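Local coordinates for conserved hypothetical protein (Caulobacter vibrioides, PDB 1XFJ), which probably acts as a purine nucleoside phosphorylase of the YfiH/LACC1 family, cleaving inosine and methylthioadenosine with phosphate and deaminating adenosine, at residues A[6-10]-A[22-28]; A[142-146]-A[213-219]. Residue numbers count along the deposited sequence, not the author numbering.

Contact 1. Residues A[6-10]-A[22-28]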
loop_
_atom_site.group_PDB
_atom_site.type_symbol
_atom_site.label_atom_id
_atom_site.label_comp_id
_atom_site.label_asym_id
_atom_site.label_seq_id
_atom_site.Cartn_x
_atom_site.Cartn_y
_atom_site.Cartn_z
ATOM N N LEU A 6 8.189 -16.222 -5.654
ATOM C CA LEU A 6 8.092 -14.784 -5.878
ATOM C C LEU A 6 8.886 -14.012 -4.831
ATOM O O LEU A 6 8.767 -14.275 -3.634
ATOM C CB LEU A 6 6.633 -14.318 -5.815
ATOM C CG LEU A 6 5.691 -14.672 -6.967
ATOM C CD1 LEU A 6 4.293 -14.125 -6.665
ATOM C CD2 LEU A 6 6.224 -14.080 -8.267
ATOM N N PRO A 7 9.728 -13.065 -5.272
ATOM C CA PRO A 7 10.512 -12.271 -4.324
ATOM C C PRO A 7 9.552 -11.381 -3.541
ATOM O O PRO A 7 8.584 -10.857 -4.099
ATOM C CB PRO A 7 11.426 -11.451 -5.229
ATOM C CG PRO A 7 11.619 -12.354 -6.414
ATOM C CD PRO A 7 10.212 -12.855 -6.649
ATOM N N THR A 8 9.806 -11.210 -2.252
ATOM C CA THR A 8 8.933 -10.373 -1.445
ATOM C C THR A 8 9.697 -9.637 -0.370
ATOM O O THR A 8 10.813 -10.010 -0.010
ATOM C CB THR A 8 7.841 -11.200 -0.721
ATOM O OG1 THR A 8 8.463 -12.089 0.217
ATOM C CG2 THR A 8 7.022 -12.013 -1.714
ATOM N N VAL A 9 9.084 -8.569 0.122
ATOM C CA VAL A 9 9.648 -7.807 1.218
ATOM C C VAL A 9 8.701 -8.134 2.359
ATOM O O VAL A 9 7.492 -7.939 2.245
ATOM C CB VAL A 9 9.609 -6.287 0.966
ATOM C CG1 VAL A 9 9.994 -5.546 2.238
ATOM C CG2 VAL A 9 10.563 -5.922 -0.163
ATOM N N GLN A 10 9.236 -8.669 3.444
ATOM C CA GLN A 10 8.396 -8.996 4.581
ATOM C C GLN A 10 8.884 -8.270 5.813
ATOM O O GLN A 10 10.057 -7.913 5.911
ATOM C CB GLN A 10 8.390 -10.499 4.826
ATOM C CG GLN A 10 7.603 -11.274 3.794
ATOM C CD GLN A 10 7.529 -12.740 4.129
ATOM O OE1 GLN A 10 8.553 -13.417 4.223
ATOM N NE2 GLN A 10 6.318 -13.244 4.321
ATOM N N HIS A 22 1.524 -12.406 4.757
ATOM C CA HIS A 22 1.599 -11.050 4.224
ATOM C C HIS A 22 2.784 -10.929 3.289
ATOM O O HIS A 22 3.696 -11.753 3.318
ATOM C CB HIS A 22 1.817 -10.054 5.356
ATOM C CG HIS A 22 3.234 -10.007 5.833
ATOM N ND1 HIS A 22 4.081 -8.955 5.550
ATOM C CD2 HIS A 22 3.971 -10.908 6.524
ATOM C CE1 HIS A 22 5.278 -9.212 6.047
ATOM N NE2 HIS A 22 5.239 -10.391 6.642
ATOM N N ALA A 23 2.785 -9.869 2.488
ATOM C CA ALA A 23 3.883 -9.632 1.572
ATOM C C ALA A 23 3.754 -8.320 0.831
ATOM O O ALA A 23 2.662 -7.917 0.436
ATOM C CB ALA A 23 3.988 -10.771 0.567
ATOM N N PHE A 24 4.889 -7.649 0.678
ATOM C CA PHE A 24 4.973 -6.412 -0.084
ATOM C C PHE A 24 5.733 -6.920 -1.307
ATOM O O PHE A 24 6.926 -7.205 -1.230
ATOM C CB PHE A 24 5.801 -5.365 0.666
ATOM C CG PHE A 24 5.157 -4.876 1.934
ATOM C CD1 PHE A 24 4.074 -4.001 1.888
ATOM C CD2 PHE A 24 5.619 -5.305 3.175
ATOM C CE1 PHE A 24 3.461 -3.556 3.066
ATOM C CE2 PHE A 24 5.016 -4.870 4.355
ATOM C CZ PHE A 24 3.934 -3.992 4.301
ATOM N N PHE A 25 5.035 -7.065 -2.426
ATOM C CA PHE A 25 5.671 -7.586 -3.623
ATOM C C PHE A 25 6.559 -6.587 -4.345
ATOM O O PHE A 25 6.466 -5.375 -4.131
ATOM C CB PHE A 25 4.600 -8.142 -4.567
ATOM C CG PHE A 25 3.926 -9.370 -4.030
ATOM C CD1 PHE A 25 4.533 -10.615 -4.158
ATOM C CD2 PHE A 25 2.733 -9.272 -3.317
ATOM C CE1 PHE A 25 3.967 -11.750 -3.577
ATOM C CE2 PHE A 25 2.156 -10.398 -2.729
ATOM C CZ PHE A 25 2.777 -11.643 -2.859
ATOM N N THR A 26 7.441 -7.121 -5.186
ATOM C CA THR A 26 8.354 -6.303 -5.967
ATOM C C THR A 26 7.900 -6.350 -7.422
ATOM O O THR A 26 6.822 -6.869 -7.732
ATOM C CB THR A 26 9.812 -6.820 -5.876
ATOM O OG1 THR A 26 9.939 -8.044 -6.612
ATOM C CG2 THR A 26 10.203 -7.067 -4.422
ATOM N N ARG A 27 8.721 -5.808 -8.313
ATOM C CA ARG A 27 8.399 -5.792 -9.732
ATOM C C ARG A 27 8.823 -7.103 -10.392
ATOM O O ARG A 27 8.474 -7.367 -11.538
ATOM C CB ARG A 27 9.118 -4.626 -10.418
ATOM C CG ARG A 27 10.630 -4.788 -10.471
ATOM C CD ARG A 27 11.278 -3.608 -11.169
ATOM N NE ARG A 27 10.753 -3.423 -12.519
ATOM C CZ ARG A 27 10.972 -2.342 -13.258
ATOM N NH1 ARG A 27 11.709 -1.350 -12.775
ATOM N NH2 ARG A 27 10.447 -2.244 -14.474
ATOM N N GLN A 28 9.563 -7.926 -9.656
ATOM C CA GLN A 28 10.063 -9.192 -10.190
ATOM C C GLN A 28 9.169 -10.420 -10.008
ATOM O O GLN A 28 8.390 -10.505 -9.053
ATOM C CB GLN A 28 11.449 -9.478 -9.596
ATOM C CG GLN A 28 12.535 -8.536 -10.098
ATOM C CD GLN A 28 13.917 -8.889 -9.573
ATOM O OE1 GLN A 28 14.213 -10.055 -9.312
ATOM N NE2 GLN A 28 14.776 -7.883 -9.432
HETATM O O HOH W 1 7.875 -9.720 -6.380
#
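Phe25 brings its CE1 to 3.6 Å from CG2 of Thr8, on the same side of the sheet, and 3.9 Å from CD1 of Leu6, the latter an apolar contact. The adjoining pair turns to the other side, with CB of Val9 3.9 Å from CB of Phe24. That pair is the firm antiparallel bridge of the contact. It is a hydrogen-bonded pair with CA atoms 5.0 Å apart, closed by Val9 N to Phe24 O at 2.9 Å and Phe24 N to Val9 O at 3.1 Å, with N-H...O angles of 159° and 156°. Beyond it the side chain of Gln10 adds a third bond, NE2 donating to O of His22 at 3.2 Å. Toward the other end direct pairing gives way to a bridging water, which donates to Pro7 O (2.6 Å) and Gln28 O (2.8 Å) and accepts from Thr26 N (2.9 Å) and Thr26 OG1 (2.7 Å). The same OG1 accepts from Gln28 N at 3.1 Å, which makes an ST turn at Thr26. Strand 8-9 is an outermost strand of the five-stranded mixed sheet; strand 20-25 pairs on its other side with strand 253-259, helix 49-62 covers Phe25 through Ile59 and the edge-to-face ring of Trp62, and Phe24 packs on Pro116 and Leu118 of strand 115-121.

Contact 2. Residues A[142-146]-A[213-219]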
loop_
_atom_site.group_PDB
_atom_site.type_symbol
_atom_site.label_atom_id
_atom_site.label_comp_id
_atom_site.label_asym_id
_atom_site.label_seq_id
_atom_site.Cartn_x
_atom_site.Cartn_y
_atom_site.Cartn_z
ATOM N N VAL A 142 -5.857 5.920 6.947
ATOM C CA VAL A 142 -5.346 5.022 7.981
ATOM C C VAL A 142 -6.367 4.874 9.109
ATOM O O VAL A 142 -6.710 3.761 9.500
ATOM C CB VAL A 142 -4.007 5.523 8.571
ATOM C CG1 VAL A 142 -3.564 4.604 9.711
ATOM C CG2 VAL A 142 -2.940 5.552 7.489
ATOM N N GLN A 143 -6.859 5.996 9.624
ATOM C CA GLN A 143 -7.844 5.950 10.697
ATOM C C GLN A 143 -9.100 5.231 10.205
ATOM O O GLN A 143 -9.741 4.502 10.961
ATOM C CB GLN A 143 -8.202 7.367 11.156
ATOM C CG GLN A 143 -9.195 7.438 12.318
ATOM C CD GLN A 143 -8.647 6.861 13.620
ATOM O OE1 GLN A 143 -8.990 5.742 14.018
ATOM N NE2 GLN A 143 -7.786 7.624 14.285
ATOM N N SER A 144 -9.443 5.430 8.934
ATOM C CA SER A 144 -10.628 4.793 8.366
ATOM C C SER A 144 -10.502 3.273 8.353
ATOM O O SER A 144 -11.442 2.556 8.713
ATOM C CB SER A 144 -10.875 5.290 6.942
ATOM O OG SER A 144 -11.990 4.620 6.374
ATOM N N ALA A 145 -9.334 2.787 7.939
ATOM C CA ALA A 145 -9.084 1.353 7.885
ATOM C C ALA A 145 -9.150 0.771 9.294
ATOM O O ALA A 145 -9.709 -0.307 9.504
ATOM C CB ALA A 145 -7.722 1.081 7.263
ATOM N N VAL A 146 -8.578 1.489 10.256
ATOM C CA VAL A 146 -8.595 1.039 11.643
ATOM C C VAL A 146 -10.038 1.012 12.145
ATOM O O VAL A 146 -10.462 0.046 12.776
ATOM C CB VAL A 146 -7.741 1.967 12.546
ATOM C CG1 VAL A 146 -7.983 1.644 14.010
ATOM C CG2 VAL A 146 -6.257 1.786 12.221
ATOM N N ARG A 213 0.219 8.704 11.360
ATOM C CA ARG A 213 -1.218 8.477 11.250
ATOM C C ARG A 213 -1.593 7.193 11.986
ATOM O O ARG A 213 -2.625 7.130 12.658
ATOM C CB ARG A 213 -1.644 8.382 9.780
ATOM C CG ARG A 213 -1.497 9.676 8.980
ATOM C CD ARG A 213 -2.393 10.788 9.513
ATOM N NE ARG A 213 -1.855 11.417 10.718
ATOM C CZ ARG A 213 -2.516 12.312 11.448
ATOM N NH1 ARG A 213 -3.742 12.680 11.097
ATOM N NH2 ARG A 213 -1.952 12.845 12.524
ATOM N N LEU A 214 -0.752 6.172 11.858
ATOM C CA LEU A 214 -0.993 4.903 12.536
ATOM C C LEU A 214 -0.986 5.140 14.043
ATOM O O LEU A 214 -1.876 4.682 14.762
ATOM C CB LEU A 214 0.095 3.895 12.163
ATOM C CG LEU A 214 -0.072 3.266 10.780
ATOM C CD1 LEU A 214 1.216 2.581 10.345
ATOM C CD2 LEU A 214 -1.231 2.273 10.838
ATOM N N ALA A 215 0.026 5.865 14.508
ATOM C CA ALA A 215 0.162 6.176 15.926
ATOM C C ALA A 215 -1.049 6.946 16.433
ATOM O O ALA A 215 -1.556 6.675 17.523
ATOM C CB ALA A 215 1.425 6.988 16.162
ATOM N N THR A 216 -1.508 7.909 15.643
ATOM C CA THR A 216 -2.659 8.713 16.031
ATOM C C THR A 216 -3.932 7.872 16.046
ATOM O O THR A 216 -4.882 8.181 16.772
ATOM C CB THR A 216 -2.834 9.920 15.084
ATOM O OG1 THR A 216 -1.649 10.725 15.124
ATOM C CG2 THR A 216 -4.021 10.775 15.514
ATOM N N ALA A 217 -3.940 6.796 15.260
ATOM C CA ALA A 217 -5.093 5.903 15.189
ATOM C C ALA A 217 -5.059 4.841 16.291
ATOM O O ALA A 217 -5.902 3.946 16.330
ATOM C CB ALA A 217 -5.149 5.226 13.821
ATOM N N GLY A 218 -4.076 4.937 17.182
ATOM C CA GLY A 218 -3.972 3.979 18.268
ATOM C C GLY A 218 -3.137 2.743 17.982
ATOM O O GLY A 218 -3.070 1.835 18.811
ATOM N N VAL A 219 -2.498 2.700 16.818
ATOM C CA VAL A 219 -1.662 1.558 16.445
ATOM C C VAL A 219 -0.285 1.741 17.070
ATOM O O VAL A 219 0.520 2.554 16.610
ATOM C CB VAL A 219 -1.539 1.443 14.910
ATOM C CG1 VAL A 219 -0.688 0.236 14.536
ATOM C CG2 VAL A 219 -2.928 1.322 14.296
#
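Arg213 opens the approach with the base of its side chain: CB lies 3.9 Å from CG2 of Val142, while the end of its side chain leads away. Next comes Leu214, whose CA-to-CB bond points away, yet whose CD2 returns to within 3.5 Å of CG1 of Val142. One turn on from Arg213, Ala217 points its CB toward the other helix, 4.0 Å from CG2 of Val146 and 4.4 Å from CG1 of Val142. The small side chain permits a close approach, with the CA atoms of Gln143 and Ala217 only 5.3 Å apart. Gly218 then ends helix 206-216 in a Schellman motif: its N bonds to Ala215 O at 3.1 Å, and Val219 N bonds to Leu214 O at 2.9 Å. With phi +90° and psi 5°, a side chain here would collide with O of Ala217, so the backbone geometry accounts for the glycine. After this cap Val219 points toward the other helix, its CG2 4.0 Å from CG2 of Val146. Val146 and Leu214 also touch Leu119 of strand 115-121, so both helices pack on the six-stranded mixed sheet. Only 288 Å² is buried in total, and no hydrogen bond or salt bridge links the segments, so their pairing rests mainly on non-directional aliphatic packing, with the side chain of Gln143 lying over Ala217 at the margin.

From the N terminus, contact 1 closes first: the chain leaves strand 8-9, passes through helix 12-15 and returns as strand 20-25, a short connection of 11 residues between the segments of two antiparallel neighbours. Contact 2 opens much later and spans 66 residues, including the three-stranded antiparallel sheet, before helix 206-216 meets helix 141-151. The two loops follow in series, neither nesting nor crossing. Contact 1 pairs the outermost strand 8-9 with the rest of the five-stranded sheet, whereas contact 2 joins two helices that pack on the six-stranded sheet. Their centres lie 24 Å apart on opposite sides of the chain's centre, and their nearest atoms, about 9 Å apart, do not touch. Strand 115-121 receives side chains from both.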